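Local atomic coordinates of hypothetical protein (PDB entry 1QYI), a protein that is of unknown function but has a HAD-like fold and probably acts as a hydrolase of the haloacid dehalogenase superfamily. Residues F85-I90 with E152-T157. Numbering follows the deposited sequence.
Sequences FSIHLI and EEFATT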
ATOM      1  N   PHE A  85       5.993  15.095   3.615  1.00 21.85           N
ATOM      2  CA  PHE A  85       5.553  16.028   4.631  1.00 19.66           C
ATOM      3  C   PHE A  85       6.721  16.656   5.383  1.00 19.50           C
ATOM      4  O   PHE A  85       6.606  17.773   5.899  1.00 20.24           O
ATOM      5  CB  PHE A  85       4.622  15.333   5.615  1.00 17.97           C
ATOM      6  CG  PHE A  85       4.259  16.189   6.783  1.00 17.20           C
ATOM      7  CD1 PHE A  85       3.336  17.219   6.645  1.00 13.06           C
ATOM      8  CD2 PHE A  85       4.888  15.999   8.019  1.00 17.24           C
ATOM      9  CE1 PHE A  85       3.044  18.052   7.720  1.00 17.87           C
ATOM     10  CE2 PHE A  85       4.604  16.828   9.102  1.00 16.75           C
ATOM     11  CZ  PHE A  85       3.680  17.860   8.959  1.00 16.21           C
ATOM     12  N   SER A  86       7.839  15.943   5.460  1.00 19.26           N
ATOM     13  CA  SER A  86       9.021  16.465   6.156  1.00 21.50           C
ATOM     14  C   SER A  86       9.663  17.613   5.368  1.00 22.76           C
ATOM     15  O   SER A  86      10.120  18.601   5.947  1.00 24.35           O
ATOM     16  CB  SER A  86      10.055  15.351   6.374  1.00 19.97           C
ATOM     17  OG  SER A  86       9.617  14.422   7.341  1.00 17.50           O
ATOM     18  N   ILE A  87       9.680  17.470   4.046  1.00 24.41           N
ATOM     19  CA  ILE A  87      10.254  18.471   3.155  1.00 24.15           C
ATOM     20  C   ILE A  87       9.535  19.805   3.328  1.00 24.02           C
ATOM     21  O   ILE A  87      10.157  20.868   3.297  1.00 23.26           O
ATOM     22  CB  ILE A  87      10.156  18.000   1.682  1.00 24.78           C
ATOM     23  CG1 ILE A  87      10.938  16.701   1.517  1.00 23.63           C
ATOM     24  CG2 ILE A  87      10.714  19.061   0.745  1.00 25.34           C
ATOM     25  CD1 ILE A  87      12.373  16.820   1.998  1.00 25.65           C
ATOM     26  N   HIS A  88       8.223  19.744   3.516  1.00 23.88           N
ATOM     27  CA  HIS A  88       7.447  20.955   3.711  1.00 25.05           C
ATOM     28  C   HIS A  88       7.599  21.451   5.134  1.00 26.20           C
ATOM     29  O   HIS A  88       7.565  22.653   5.378  1.00 27.58           O
ATOM     30  CB  HIS A  88       5.972  20.716   3.412  1.00 25.08           C
ATOM     31  CG  HIS A  88       5.685  20.475   1.968  1.00 26.75           C
ATOM     32  ND1 HIS A  88       6.278  21.219   0.961  1.00 26.33           N
ATOM     33  CD2 HIS A  88       4.876  19.594   1.348  1.00 27.17           C
ATOM     34  CE1 HIS A  88       5.843  20.800  -0.204  1.00 26.72           C
ATOM     35  NE2 HIS A  88       4.987  19.810  -0.006  1.00 28.35           N
ATOM     36  N   LEU A  89       7.767  20.527   6.075  1.00 26.95           N
ATOM     37  CA  LEU A  89       7.921  20.917   7.461  1.00 26.14           C
ATOM     38  C   LEU A  89       9.236  21.669   7.596  1.00 27.10           C
ATOM     39  O   LEU A  89       9.277  22.771   8.136  1.00 27.74           O
ATOM     40  CB  LEU A  89       7.918  19.689   8.375  1.00 24.84           C
ATOM     41  CG  LEU A  89       8.138  19.998   9.863  1.00 22.05           C
ATOM     42  CD1 LEU A  89       7.085  20.966  10.342  1.00 22.88           C
ATOM     43  CD2 LEU A  89       8.113  18.725  10.665  1.00 22.77           C
ATOM     44  N   ILE A  90      10.307  21.065   7.095  1.00 26.60           N
ATOM     45  CA  ILE A  90      11.634  21.671   7.141  1.00 28.35           C
ATOM     46  C   ILE A  90      11.583  23.051   6.456  1.00 28.86           C
ATOM     47  O   ILE A  90      12.244  23.994   6.884  1.00 28.79           O
ATOM     48  CB  ILE A  90      12.688  20.740   6.431  1.00 26.39           C
ATOM     49  CG1 ILE A  90      12.927  19.498   7.275  1.00 24.44           C
ATOM     50  CG2 ILE A  90      14.015  21.463   6.239  1.00 28.18           C
ATOM     51  CD1 ILE A  90      13.506  18.334   6.503  1.00 28.07           C
ATOM     52  N   GLU A 152      17.647  13.533   6.486  1.00 46.69           N
ATOM     53  CA  GLU A 152      18.245  13.954   7.757  1.00 49.03           C
ATOM     54  C   GLU A 152      19.331  15.019   7.578  1.00 49.27           C
ATOM     55  O   GLU A 152      19.400  15.990   8.338  1.00 49.01           O
ATOM     56  CB  GLU A 152      18.831  12.740   8.472  1.00 50.41           C
ATOM     57  CG  GLU A 152      19.257  12.982   9.902  1.00 52.60           C
ATOM     58  CD  GLU A 152      19.506  11.682  10.635  1.00 56.07           C
ATOM     59  OE1 GLU A 152      20.434  10.940  10.242  1.00 56.93           O
ATOM     60  OE2 GLU A 152      18.758  11.386  11.595  1.00 57.80           O
ATOM     61  N   GLU A 153      20.175  14.819   6.571  1.00 49.32           N
ATOM     62  CA  GLU A 153      21.253  15.745   6.255  1.00 49.69           C
ATOM     63  C   GLU A 153      20.659  17.074   5.822  1.00 48.30           C
ATOM     64  O   GLU A 153      21.173  18.138   6.155  1.00 49.23           O
ATOM     65  CB  GLU A 153      22.121  15.156   5.133  1.00 51.84           C
ATOM     66  CG  GLU A 153      22.907  16.169   4.292  1.00 56.26           C
ATOM     67  CD  GLU A 153      24.261  16.532   4.872  1.00 59.48           C
ATOM     68  OE1 GLU A 153      24.308  17.112   5.982  1.00 59.33           O
ATOM     69  OE2 GLU A 153      25.285  16.224   4.211  1.00 62.32           O
ATOM     70  N   PHE A 154      19.567  17.001   5.072  1.00 47.57           N
ATOM     71  CA  PHE A 154      18.882  18.187   4.578  1.00 46.47           C
ATOM     72  C   PHE A 154      18.353  19.019   5.737  1.00 46.89           C
ATOM     73  O   PHE A 154      18.471  20.244   5.740  1.00 46.95           O
ATOM     74  CB  PHE A 154      17.720  17.766   3.685  1.00 46.35           C
ATOM     75  CG  PHE A 154      17.030  18.903   3.002  1.00 45.26           C
ATOM     76  CD1 PHE A 154      17.649  19.578   1.956  1.00 45.35           C
ATOM     77  CD2 PHE A 154      15.754  19.291   3.392  1.00 45.37           C
ATOM     78  CE1 PHE A 154      17.003  20.622   1.304  1.00 44.50           C
ATOM     79  CE2 PHE A 154      15.099  20.334   2.748  1.00 44.98           C
ATOM     80  CZ  PHE A 154      15.726  21.000   1.703  1.00 45.33           C
ATOM     81  N   ALA A 155      17.757  18.348   6.717  1.00 47.33           N
ATOM     82  CA  ALA A 155      17.209  19.030   7.877  1.00 47.47           C
ATOM     83  C   ALA A 155      18.297  19.707   8.709  1.00 47.74           C
ATOM     84  O   ALA A 155      18.107  20.830   9.173  1.00 47.56           O
ATOM     85  CB  ALA A 155      16.424  18.044   8.729  1.00 48.35           C
ATOM     86  N   THR A 156      19.438  19.037   8.890  1.00 47.77           N
ATOM     87  CA  THR A 156      20.536  19.615   9.679  1.00 47.76           C
ATOM     88  C   THR A 156      21.158  20.835   9.000  1.00 47.81           C
ATOM     89  O   THR A 156      21.394  21.855   9.651  1.00 47.14           O
ATOM     90  CB  THR A 156      21.677  18.594   9.952  1.00 47.10           C
ATOM     91  OG1 THR A 156      22.376  18.325   8.735  1.00 46.04           O
ATOM     92  CG2 THR A 156      21.125  17.300  10.526  1.00 46.13           C
ATOM     93  N   THR A 157      21.416  20.730   7.697  1.00 48.05           N
ATOM     94  CA  THR A 157      22.013  21.838   6.949  1.00 48.88           C
ATOM     95  C   THR A 157      21.033  23.011   6.777  1.00 49.30           C
ATOM     96  O   THR A 157      21.423  24.176   6.881  1.00 51.20           O
ATOM     97  CB  THR A 157      22.521  21.388   5.547  1.00 47.95           C
ATOM     98  OG1 THR A 157      21.429  20.876   4.776  1.00 48.68           O
ATOM     99  CG2 THR A 157      23.592  20.305   5.681  1.00 47.19           C
TER
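Ile-90 takes part in two of the three side-chain pairs of this contact, its two branches meeting Phe-154 and Ala-155 on the segment 152-157. Its CG2 meets the ring of Phe-154 obliquely, 3.8 Å from CE2. The longer branch extends through a near-anti chi2 of 159°, which carries CD1 across to the methyl group of Ala-155; CD1 and Ala-155 CB are 3.7 Å apart. The same CD1 also touches the Phe-154 ring at its edge, in the ring plane, 4.0 Å from CD2. With CG anti to the backbone N (chi1 -174°), the Phe-154 ring meets Ile-90 through its CD2-CE2 side. Helices 77-93 and 144-158 thus pack side by side in an all-helical part of the chain, well away from the parallel, Rossmann-like sheet of the HAD fold. Their axes run almost parallel over these segments, 6° apart, at a separation of 10.6 Å. Ile-87, one turn before Ile-90, adds a looser touch: its CD1 comes obliquely to the Phe-154 ring, 4.4 Å from CD2. Phe-136 packs edge-to-face with Phe-154, while Leu-151 and Glu-158 of helix 144-158 also touch Ile-90. The contact itself is wholly apolar. Just beyond it, on the helix of Phe-154, Thr-156 OG1 donates to Glu-153 O at 2.9 Å. That carbonyl also accepts the backbone N-H of Thr-157, which arrives from the same face of the carbonyl plane as the hydroxyl.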